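Local coordinates for CdiI immunity protein (Yersinia kristensenii ATCC 33638, PDB 5E3E) that binds the CdiA-CT toxin, a nuclease of the RNase A superfamily made by the same bacterium, and as its immunity protein probably blocks the toxin's activity, at residues M1-K6 and L13-F18; Y17-Q20 and L25-N28; A34-K37 and E43-L46; C75-Y78 and E82-S85. All coordinates share one frame; numbering follows the deposited sequence. Where two conformers were deposited one is given.

From the N terminus, interaction 1 closes the first loop, laying the turn of residues 3-6 against an arginine from the last turns of helix 8-17. Interaction 2 takes over where that helix ends: it shares Tyr-17 and Phe-18 and closes the short excursion through helix 22-25. Interaction 3 follows in series, pairing helices 29-39 and 42-56, and touches both earlier contacts where Tyr-17 packs on Tyr-36. Interaction 4 comes last, within the loop between helices 62-72 and 86-96, on the opposite side of the chain's centre from interaction 3; it meets Phe-18 through Ser-76 and Tyr-77. No contact nests inside another; the Tyr-17 and Phe-18 corner joins them.

Interaction 1: residues M1-K6 and L13-F18; sequences MIINEK and LLRCYF
Arg-15 reaches out of helix 8-17 to lay its guanidinium against Asn-4, the residue of 1-6 with most surface buried here. The arginine runs extended from CG to NE (chi2 180°, chi3 -178°), which carries the charged group across a gap of 10.2 Å between Asn-4 CA and Arg-15 CA. Asn-4 CB stands over one face of the guanidinium, 4.1 Å from both Arg-15 NH1 and Arg-15 NH2, while the amide passes beside NH1, with Asn-4 ND2 3.5 Å from Arg-15 NH1. The two side chains cross at about a right angle, and the amide plane is tilted 24° from that of the guanidinium. Ile-3 adds a looser touch, its CG2 lying 4.5 Å from Arg-15 NH2 in an oblique approach.

Behind Asn-4, the opening turn is drawn together by Ile-2 N, which donates to Glu-5 OE1 at 3.1 Å, and by Glu-5 N, bonded to Ile-2 O. At the far end, Leu-13 O accepts from both Tyr-17 N and Phe-18 N; the bond from Phe-18 N makes the wider pi-type turn with which helix 8-17 finishes.

The bonds that hold the guanidinium lie elsewhere: NE donates to Leu-73 O, NH2 to Lys-72 O, and NH1 forms a salt bridge with Glu-65 of the toxin chain. Asn-4 and Arg-15 thus meet by packing alone. Two backbone carbonyls, at and just past the end of helix 62-72, fix the orientation of the guanidinium, which leaves NH1 turned to the toxin glutamate in this complex.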
loop_
_atom_site.group_PDB
_atom_site.type_symbol
_atom_site.label_atom_id
_atom_site.label_comp_id
_atom_site.label_asym_id
_atom_site.label_seq_id
_atom_site.Cartn_x
_atom_site.Cartn_y
_atom_site.Cartn_z
HETATM N N MSE A 1 -5.019 20.458 0.498
HETATM C CA MSE A 1 -4.052 19.429 0.044
HETATM C C MSE A 1 -4.384 18.102 0.657
HETATM O O MSE A 1 -5.170 18.012 1.600
HETATM C CB MSE A 1 -2.615 19.812 0.426
HETATM C CG MSE A 1 -2.379 19.993 1.923
HETATM SE SE MSE A 1 -0.619 20.872 2.221
HETATM C CE MSE A 1 -1.292 22.725 1.939
ATOM N N ILE A 2 -3.753 17.061 0.119
ATOM C CA ILE A 2 -3.886 15.702 0.598
ATOM C C ILE A 2 -2.425 15.240 0.844
ATOM O O ILE A 2 -1.489 15.664 0.148
ATOM C CB ILE A 2 -4.669 14.884 -0.450
ATOM C CG1 ILE A 2 -6.100 15.464 -0.576
ATOM C CG2 ILE A 2 -4.711 13.413 -0.104
ATOM C CD1 ILE A 2 -6.783 15.201 -1.912
ATOM N N ILE A 3 -2.226 14.462 1.894
ATOM C CA ILE A 3 -0.865 14.152 2.357
ATOM C C ILE A 3 0.010 13.526 1.282
ATOM O O ILE A 3 1.214 13.822 1.240
ATOM C CB ILE A 3 -0.866 13.312 3.648
ATOM C CG1 ILE A 3 0.551 13.234 4.256
ATOM C CG2 ILE A 3 -1.460 11.912 3.410
ATOM C CD1 ILE A 3 0.570 12.693 5.668
ATOM N N ASN A 4 -0.543 12.702 0.401
ATOM C CA ASN A 4 0.296 12.044 -0.608
ATOM C C ASN A 4 0.720 13.002 -1.734
ATOM O O ASN A 4 1.602 12.670 -2.524
ATOM C CB ASN A 4 -0.299 10.725 -1.147
ATOM C CG ASN A 4 -1.489 10.931 -2.063
ATOM O OD1 ASN A 4 -2.232 11.891 -1.920
ATOM N ND2 ASN A 4 -1.661 10.029 -3.007
ATOM N N GLU A 5 0.107 14.178 -1.782
ATOM C CA GLU A 5 0.507 15.249 -2.720
ATOM C C GLU A 5 1.848 15.797 -2.300
ATOM O O GLU A 5 2.647 16.169 -3.158
ATOM C CB GLU A 5 -0.520 16.402 -2.758
ATOM C CG GLU A 5 -1.900 15.977 -3.266
ATOM C CD GLU A 5 -2.898 17.112 -3.319
ATOM O OE1 GLU A 5 -2.699 18.144 -2.631
ATOM O OE2 GLU A 5 -3.903 16.954 -4.050
ATOM N N LYS A 6 2.110 15.889 -0.996
ATOM C CA LYS A 6 3.378 16.442 -0.478
ATOM C C LYS A 6 4.407 15.421 0.007
ATOM O O LYS A 6 5.608 15.722 -0.008
ATOM C CB LYS A 6 3.101 17.439 0.634
ATOM C CG LYS A 6 2.159 18.566 0.211
ATOM C CD LYS A 6 2.594 19.348 -1.023
ATOM C CE LYS A 6 1.605 20.474 -1.346
ATOM N NZ LYS A 6 2.038 21.248 -2.525
ATOM N N LEU A 13 6.388 4.048 -1.197
ATOM C CA LEU A 13 6.893 2.932 -0.407
ATOM C C LEU A 13 5.784 2.257 0.411
ATOM O O LEU A 13 5.662 1.052 0.419
ATOM C CB LEU A 13 7.990 3.366 0.550
ATOM C CG LEU A 13 8.604 2.333 1.486
ATOM C CD1 LEU A 13 9.338 1.242 0.673
ATOM C CD2 LEU A 13 9.552 3.041 2.446
ATOM N N LEU A 14 5.010 3.051 1.129
ATOM C CA LEU A 14 4.125 2.527 2.140
ATOM C C LEU A 14 2.840 1.948 1.552
ATOM O O LEU A 14 2.266 1.035 2.146
ATOM C CB LEU A 14 3.822 3.593 3.205
ATOM C CG LEU A 14 5.031 4.025 4.047
ATOM C CD1 LEU A 14 4.679 5.047 5.118
ATOM C CD2 LEU A 14 5.785 2.861 4.644
ATOM N N ARG A 15 2.452 2.415 0.374
ATOM C CA ARG A 15 1.244 1.936 -0.269
ATOM C C ARG A 15 1.475 0.908 -1.343
ATOM O O ARG A 15 0.631 0.026 -1.503
ATOM C CB ARG A 15 0.410 3.065 -0.819
ATOM C CG ARG A 15 -0.017 4.039 0.232
ATOM C CD ARG A 15 -0.838 5.148 -0.377
ATOM N NE ARG A 15 -1.252 6.164 0.600
ATOM C CZ ARG A 15 -2.069 7.188 0.319
ATOM N NH1 ARG A 15 -2.576 7.368 -0.906
ATOM N NH2 ARG A 15 -2.357 8.074 1.256
ATOM N N CYS A 16 2.570 0.994 -2.089
ATOM C CA CYS A 16 2.792 0.065 -3.180
ATOM C C CYS A 16 3.645 -1.112 -2.721
ATOM O O CYS A 16 3.479 -2.222 -3.251
ATOM C CB CYS A 16 3.416 0.731 -4.396
ATOM S SG CYS A 16 2.275 1.822 -5.273
ATOM N N TYR A 17 4.631 -0.863 -1.848
ATOM C CA TYR A 17 5.475 -1.931 -1.371
ATOM C C TYR A 17 4.877 -2.523 -0.112
ATOM O O TYR A 17 4.664 -3.735 -0.083
ATOM C CB TYR A 17 6.938 -1.482 -1.160
ATOM C CG TYR A 17 7.684 -1.456 -2.478
ATOM C CD1 TYR A 17 7.583 -0.381 -3.346
ATOM C CD2 TYR A 17 8.458 -2.574 -2.874
ATOM C CE1 TYR A 17 8.225 -0.400 -4.569
ATOM C CE2 TYR A 17 9.131 -2.584 -4.065
ATOM C CZ TYR A 17 9.016 -1.501 -4.913
ATOM O OH TYR A 17 9.672 -1.532 -6.123
ATOM N N PHE A 18 4.624 -1.706 0.909
ATOM C CA PHE A 18 3.955 -2.219 2.115
ATOM C C PHE A 18 2.456 -2.332 1.956
ATOM O O PHE A 18 1.692 -1.956 2.831
ATOM C CB PHE A 18 4.372 -1.472 3.372
ATOM C CG PHE A 18 5.795 -1.721 3.766
ATOM C CD1 PHE A 18 6.156 -2.903 4.363
ATOM C CD2 PHE A 18 6.787 -0.797 3.479
ATOM C CE1 PHE A 18 7.474 -3.142 4.726
ATOM C CE2 PHE A 18 8.121 -1.032 3.849
ATOM C CZ PHE A 18 8.447 -2.217 4.460
#

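Interaction 2: residues Y17-Q20 and L25-N28; sequences YFNQ and LFGN
The Phe-26 ring is layered between Tyr-17 and its own neighbour Leu-25. Tyr-17 CD2 lies over one face, 3.6 Å from Phe-26 CZ, and Leu-25 CB sits 3.7 Å above the plane of the Phe-26 ring, over its centre. The two aromatic planes are near parallel, 20° apart, but slid so far that they barely overlap, with centroids 5.1 Å apart. Near the ring's rim, Phe-26 CE2 approaches the carbonyl oxygen Tyr-17 O at 3.5 Å, and Asn-19 ND2 comes obliquely.

Asn-19 instead presses on Leu-25: its ND2 lies 3.4 Å from Leu-25 CD1, the two side chains crossing at about a right angle. The amide is held at both ends, OD1 by Asp-21 N and ND2 by Cys-16 O, so the methyl rests against an amide already fixed by backbone bonds. At chi1 68°, Asn-19 CG stands between its own N and carbonyl carbon, turned toward the leucine.

Tyr-17 OH is bonded to Glu-40, and Tyr-63 of the toxin chain meets the Tyr-17 ring edge-to-face and packs on Phe-26. The offset ring pair thus joins the end of helix 8-17 to the turn before helix 29-39 by apolar packing, and contributes an aromatic patch to the toxin interface.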
loop_
_atom_site.group_PDB
_atom_site.type_symbol
_atom_site.label_atom_id
_atom_site.label_comp_id
_atom_site.label_asym_id
_atom_site.label_seq_id
_atom_site.Cartn_x
_atom_site.Cartn_y
_atom_site.Cartn_z
ATOM N N TYR A 17 4.631 -0.863 -1.848
ATOM C CA TYR A 17 5.475 -1.931 -1.371
ATOM C C TYR A 17 4.877 -2.523 -0.112
ATOM O O TYR A 17 4.664 -3.735 -0.083
ATOM C CB TYR A 17 6.938 -1.482 -1.160
ATOM C CG TYR A 17 7.684 -1.456 -2.478
ATOM C CD1 TYR A 17 7.583 -0.381 -3.346
ATOM C CD2 TYR A 17 8.458 -2.574 -2.874
ATOM C CE1 TYR A 17 8.225 -0.400 -4.569
ATOM C CE2 TYR A 17 9.131 -2.584 -4.065
ATOM C CZ TYR A 17 9.016 -1.501 -4.913
ATOM O OH TYR A 17 9.672 -1.532 -6.123
ATOM N N PHE A 18 4.624 -1.706 0.909
ATOM C CA PHE A 18 3.955 -2.219 2.115
ATOM C C PHE A 18 2.456 -2.332 1.956
ATOM O O PHE A 18 1.692 -1.956 2.831
ATOM C CB PHE A 18 4.372 -1.472 3.372
ATOM C CG PHE A 18 5.795 -1.721 3.766
ATOM C CD1 PHE A 18 6.156 -2.903 4.363
ATOM C CD2 PHE A 18 6.787 -0.797 3.479
ATOM C CE1 PHE A 18 7.474 -3.142 4.726
ATOM C CE2 PHE A 18 8.121 -1.032 3.849
ATOM C CZ PHE A 18 8.447 -2.217 4.460
ATOM N N ASN A 19 2.033 -2.881 0.810
ATOM C CA ASN A 19 0.640 -3.202 0.569
ATOM C C ASN A 19 0.221 -4.417 1.429
ATOM O O ASN A 19 1.044 -5.047 2.063
ATOM C CB ASN A 19 0.359 -3.405 -0.926
ATOM C CG ASN A 19 1.013 -4.639 -1.479
ATOM O OD1 ASN A 19 0.678 -5.749 -1.090
ATOM N ND2 ASN A 19 1.967 -4.461 -2.395
ATOM N N GLN A 20 -1.081 -4.718 1.489
ATOM C CA GLN A 20 -1.547 -5.803 2.349
ATOM C C GLN A 20 -0.942 -7.164 2.005
ATOM O O GLN A 20 -0.941 -8.078 2.842
ATOM C CB GLN A 20 -3.074 -5.930 2.280
ATOM C CG GLN A 20 -3.788 -4.803 2.984
ATOM C CD GLN A 20 -5.302 -4.958 2.970
ATOM O OE1 GLN A 20 -5.844 -6.071 3.001
ATOM N NE2 GLN A 20 -5.998 -3.835 2.946
ATOM N N LEU A 25 4.248 -11.070 -1.882
ATOM C CA LEU A 25 4.983 -10.469 -2.982
ATOM C C LEU A 25 6.460 -10.402 -2.744
ATOM O O LEU A 25 7.241 -10.684 -3.649
ATOM C CB LEU A 25 4.536 -9.027 -3.250
ATOM C CG LEU A 25 3.252 -8.869 -4.007
ATOM C CD1 LEU A 25 2.748 -7.428 -3.818
ATOM C CD2 LEU A 25 3.470 -9.218 -5.479
ATOM N N PHE A 26 6.860 -9.989 -1.541
ATOM C CA PHE A 26 8.268 -9.687 -1.297
ATOM C C PHE A 26 8.900 -10.483 -0.164
ATOM O O PHE A 26 10.083 -10.834 -0.216
ATOM C CB PHE A 26 8.420 -8.191 -0.987
ATOM C CG PHE A 26 7.794 -7.280 -2.008
ATOM C CD1 PHE A 26 8.265 -7.248 -3.314
ATOM C CD2 PHE A 26 6.744 -6.447 -1.662
ATOM C CE1 PHE A 26 7.733 -6.360 -4.246
ATOM C CE2 PHE A 26 6.192 -5.581 -2.577
ATOM C CZ PHE A 26 6.679 -5.527 -3.878
ATOM N N GLY A 27 8.140 -10.712 0.882
ATOM C CA GLY A 27 8.630 -11.407 2.055
ATOM C C GLY A 27 8.491 -10.556 3.275
ATOM O O GLY A 27 7.541 -9.760 3.377
ATOM N N ASN A 28 9.417 -10.710 4.214
ATOM C CA ASN A 28 9.340 -9.965 5.460
ATOM C C ASN A 28 9.608 -8.469 5.225
ATOM O O ASN A 28 9.848 -8.068 4.087
ATOM C CB ASN A 28 10.226 -10.569 6.561
ATOM C CG ASN A 28 11.707 -10.316 6.354
ATOM O OD1 ASN A 28 12.116 -9.521 5.527
ATOM N ND2 ASN A 28 12.530 -11.012 7.137
#

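Interaction 3: residues A34-K37 and E43-L46; sequences AAYK and EERL
Tyr-36 of helix 29-39 packs obliquely on Arg-45 of helix 42-56, its CE2 lying 3.8 Å from Arg-45 CB and its OH 3.5 Å from Arg-45 CA. The ring leaves helix 29-39 with CG opposite the backbone nitrogen (chi1 168°), which sends the hydroxyl end over to the partner helix. Glu-44 CG approaches the same hydroxyl.

Aliphatic packing on a charged group comes from Lys-37. It is extended along its whole length, and its CE methylene lies over the centre of the Arg-45 guanidinium, 4.1 Å above the plane. The two cationic ends stay apart, Lys-37 NZ being 5.1 Å from Arg-45 NH2, and the ammonium is bonded to Met-97 O, near the C terminus.

Water bridges supply the polar links. One water accepts from Tyr-36 OH at 2.7 Å, in the ring plane, and donates to Glu-44 OE1 at 2.8 Å. A second accepts from Arg-45 NH1, at the edge of the guanidinium and in its plane, and lies close to Lys-37 O. Arg-45 has two conformers, and its guanidinium contacts hold for the one given.

Beyond the pair, Tyr-36 packs on Leu-13 and meets the Tyr-17 ring edge-to-face, while Met-97 touches Tyr-36 and Arg-45. These are two consecutive helices packed together near their short connection, one piece of an all-helical fold.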
loop_
_atom_site.group_PDB
_atom_site.type_symbol
_atom_site.label_atom_id
_atom_site.label_comp_id
_atom_site.label_asym_id
_atom_site.label_seq_id
_atom_site.Cartn_x
_atom_site.Cartn_y
_atom_site.Cartn_z
ATOM N N ALA A 34 14.358 -4.395 0.653
ATOM C CA ALA A 34 15.381 -4.773 -0.304
ATOM C C ALA A 34 14.846 -4.823 -1.720
ATOM O O ALA A 34 15.560 -4.474 -2.649
ATOM C CB ALA A 34 16.002 -6.108 0.059
ATOM N N ALA A 35 13.606 -5.268 -1.899
ATOM C CA ALA A 35 12.980 -5.291 -3.222
ATOM C C ALA A 35 12.795 -3.863 -3.764
ATOM O O ALA A 35 13.023 -3.613 -4.948
ATOM C CB ALA A 35 11.635 -6.006 -3.165
ATOM N N TYR A 36 12.376 -2.940 -2.887
ATOM C CA TYR A 36 12.271 -1.541 -3.257
ATOM C C TYR A 36 13.637 -0.999 -3.701
ATOM O O TYR A 36 13.767 -0.373 -4.755
ATOM C CB TYR A 36 11.720 -0.778 -2.076
ATOM C CG TYR A 36 11.807 0.704 -2.174
ATOM C CD1 TYR A 36 10.751 1.443 -2.692
ATOM C CD2 TYR A 36 12.879 1.390 -1.656
ATOM C CE1 TYR A 36 10.799 2.825 -2.762
ATOM C CE2 TYR A 36 12.934 2.781 -1.704
ATOM C CZ TYR A 36 11.904 3.495 -2.257
ATOM O OH TYR A 36 11.975 4.859 -2.270
ATOM N N LYS A 37 14.644 -1.264 -2.910
ATOM C CA LYS A 37 15.967 -0.757 -3.210
ATOM C C LYS A 37 16.436 -1.288 -4.555
ATOM O O LYS A 37 17.031 -0.528 -5.345
ATOM C CB LYS A 37 16.973 -1.111 -2.114
ATOM C CG LYS A 37 18.369 -0.550 -2.440
ATOM C CD LYS A 37 19.349 -0.696 -1.311
ATOM C CE LYS A 37 20.679 -0.156 -1.798
ATOM N NZ LYS A 37 21.767 -0.278 -0.805
ATOM N N GLU A 43 17.547 7.901 -7.381
ATOM C CA GLU A 43 16.854 9.158 -7.150
ATOM C C GLU A 43 15.582 8.939 -6.336
ATOM O O GLU A 43 15.226 9.778 -5.517
ATOM C CB GLU A 43 16.448 9.848 -8.442
ATOM C CG GLU A 43 17.584 10.419 -9.281
ATOM C CD GLU A 43 18.419 9.399 -10.041
ATOM O OE1 GLU A 43 18.058 8.202 -10.174
ATOM O OE2 GLU A 43 19.477 9.847 -10.565
ATOM N N GLU A 44 14.852 7.865 -6.639
ATOM C CA GLU A 44 13.643 7.572 -5.919
ATOM C C GLU A 44 13.945 7.367 -4.434
ATOM O O GLU A 44 13.276 7.955 -3.564
ATOM C CB GLU A 44 12.929 6.365 -6.525
ATOM C CG GLU A 44 11.629 5.999 -5.854
ATOM C CD GLU A 44 10.455 6.867 -6.274
ATOM O OE1 GLU A 44 9.378 6.745 -5.640
ATOM O OE2 GLU A 44 10.552 7.657 -7.243
ATOM N N ARG A 45 14.923 6.522 -4.106
ATOM C CA ARG A 45 15.172 6.262 -2.688
ATOM C C ARG A 45 15.764 7.469 -1.951
ATOM O O ARG A 45 15.475 7.634 -0.778
ATOM C CB ARG A 45 15.989 4.988 -2.436
ATOM C CG ARG A 45 17.385 4.990 -2.958
ATOM C CD ARG A 45 18.158 3.769 -2.431
ATOM N NE ARG A 45 19.567 3.862 -2.799
ATOM C CZ ARG A 45 20.079 3.332 -3.907
ATOM N NH1 ARG A 45 19.297 2.665 -4.738
ATOM N NH2 ARG A 45 21.381 3.454 -4.194
ATOM N N LEU A 46 16.572 8.296 -2.624
ATOM C CA LEU A 46 17.062 9.522 -1.984
ATOM C C LEU A 46 15.935 10.508 -1.687
ATOM O O LEU A 46 15.996 11.194 -0.670
ATOM C CB LEU A 46 18.126 10.237 -2.845
ATOM C CG LEU A 46 19.429 9.445 -2.891
ATOM C CD1 LEU A 46 20.363 10.109 -3.889
ATOM C CD2 LEU A 46 20.086 9.385 -1.518
HETATM O O HOH W 1 9.683 6.103 -2.944
HETATM O O HOH W 2 16.560 2.325 -4.854
#

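Interaction 4: residues C75-Y78 and E82-S85; sequences CSYY and EWSS
Tyr-77 OH donates to Glu-82 OE2, bridging residues 77 and 82 inside the irregular loop that joins helices 62-72 and 86-96. The bond is 2.9 Å long and uses the anti lone pair of OE2, the one away from the other carboxylate oxygen. Ring and carboxylate are nearly coplanar, 26° apart, and OE2 sits at the ring edge, 3.4 Å from Tyr-77 CE1. Glu-82 bends at chi2 (72°) to curl its carboxylate back to the phenol, with CB also close to the hydroxyl.

The same hydroxyl is gripped a second time. A water donates to Tyr-77 OH and accepts from Trp-83 NE1, lying in the indole plane at its edge; the direct distance from Tyr-77 OH to Trp-83 NE1 is 4.2 Å. The phenol oxygen therefore gives its proton to the glutamate and takes one from the water, with adjacent residues 82 and 83 tied to one atom.

Outward from this shell, Trp-83 meets the rings of Trp-89 and His-92 in helix 86-96, and the Tyr-77 ring packs on Phe-22. The stretch 75-78 also faces the toxin: Cys-75 O accepts from Lys-26 of the toxin chain, and Ser-76 and Tyr-78 make backbone hydrogen bonds to that chain. Helix 86-96 begins just past the contact, where Ser-85 is its N-cap, the hydroxyl OG accepting from Glu-88 N.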
loop_
_atom_site.group_PDB
_atom_site.type_symbol
_atom_site.label_atom_id
_atom_site.label_comp_id
_atom_site.label_asym_id
_atom_site.label_seq_id
_atom_site.Cartn_x
_atom_site.Cartn_y
_atom_site.Cartn_z
ATOM N N CYS A 75 0.357 2.870 5.491
ATOM C CA CYS A 75 1.193 1.655 5.540
ATOM C C CYS A 75 0.357 0.446 5.999
ATOM O O CYS A 75 -0.365 0.558 6.987
ATOM C CB CYS A 75 2.323 1.860 6.540
ATOM S SG CYS A 75 3.510 0.499 6.622
ATOM N N SER A 76 0.464 -0.705 5.314
ATOM C CA SER A 76 -0.291 -1.934 5.750
ATOM C C SER A 76 0.483 -2.770 6.765
ATOM O O SER A 76 -0.117 -3.553 7.502
ATOM C CB SER A 76 -0.621 -2.845 4.555
ATOM O OG SER A 76 -1.463 -2.179 3.639
ATOM N N TYR A 77 1.803 -2.601 6.838
ATOM C CA TYR A 77 2.633 -3.340 7.778
ATOM C C TYR A 77 2.567 -2.741 9.172
ATOM O O TYR A 77 2.807 -1.527 9.350
ATOM C CB TYR A 77 4.071 -3.365 7.269
ATOM C CG TYR A 77 5.095 -3.822 8.277
ATOM C CD1 TYR A 77 4.895 -4.997 9.023
ATOM C CD2 TYR A 77 6.273 -3.101 8.480
ATOM C CE1 TYR A 77 5.847 -5.433 9.944
ATOM C CE2 TYR A 77 7.212 -3.528 9.400
ATOM C CZ TYR A 77 7.006 -4.681 10.114
ATOM O OH TYR A 77 7.994 -5.096 11.019
ATOM N N TYR A 78 2.124 -3.558 10.146
ATOM C CA TYR A 78 1.980 -3.092 11.528
ATOM C C TYR A 78 3.350 -3.184 12.236
ATOM O O TYR A 78 3.616 -4.072 13.078
ATOM C CB TYR A 78 0.907 -3.887 12.259
ATOM C CG TYR A 78 0.559 -3.274 13.572
ATOM C CD1 TYR A 78 -0.103 -2.071 13.605
ATOM C CD2 TYR A 78 0.964 -3.859 14.782
ATOM C CE1 TYR A 78 -0.422 -1.469 14.807
ATOM C CE2 TYR A 78 0.686 -3.241 16.001
ATOM C CZ TYR A 78 -0.047 -2.059 15.989
ATOM O OH TYR A 78 -0.370 -1.393 17.143
ATOM N N GLU A 82 7.163 -5.034 15.830
ATOM C CA GLU A 82 8.607 -5.254 15.789
ATOM C C GLU A 82 9.430 -4.077 16.292
ATOM O O GLU A 82 10.634 -4.230 16.436
ATOM C CB GLU A 82 9.057 -5.579 14.375
ATOM C CG GLU A 82 8.862 -7.047 14.016
ATOM C CD GLU A 82 7.430 -7.411 13.820
ATOM O OE1 GLU A 82 6.850 -8.068 14.700
ATOM O OE2 GLU A 82 6.869 -7.027 12.791
ATOM N N TRP A 83 8.816 -2.893 16.488
ATOM C CA TRP A 83 9.572 -1.657 16.723
ATOM C C TRP A 83 8.942 -0.865 17.846
ATOM O O TRP A 83 7.738 -0.721 17.879
ATOM C CB TRP A 83 9.658 -0.783 15.454
ATOM C CG TRP A 83 10.476 -1.479 14.406
ATOM C CD1 TRP A 83 10.027 -2.321 13.446
ATOM C CD2 TRP A 83 11.898 -1.507 14.343
ATOM N NE1 TRP A 83 11.110 -2.876 12.746
ATOM C CE2 TRP A 83 12.259 -2.358 13.271
ATOM C CE3 TRP A 83 12.914 -0.886 15.085
ATOM C CZ2 TRP A 83 13.588 -2.582 12.920
ATOM C CZ3 TRP A 83 14.229 -1.111 14.725
ATOM C CH2 TRP A 83 14.550 -1.967 13.678
ATOM N N SER A 84 9.780 -0.351 18.746
ATOM C CA SER A 84 9.320 0.321 19.971
ATOM C C SER A 84 8.685 1.664 19.673
ATOM O O SER A 84 7.944 2.167 20.510
ATOM C CB SER A 84 10.471 0.576 20.968
ATOM O OG SER A 84 11.446 1.503 20.436
ATOM N N SER A 85 8.995 2.240 18.518
ATOM C CA SER A 85 8.494 3.572 18.154
ATOM C C SER A 85 8.541 3.741 16.655
ATOM O O SER A 85 9.303 3.061 15.947
ATOM C CB SER A 85 9.296 4.706 18.826
ATOM O OG SER A 85 10.589 4.843 18.210
HETATM O O HOH W 3 10.835 -4.720 10.638
#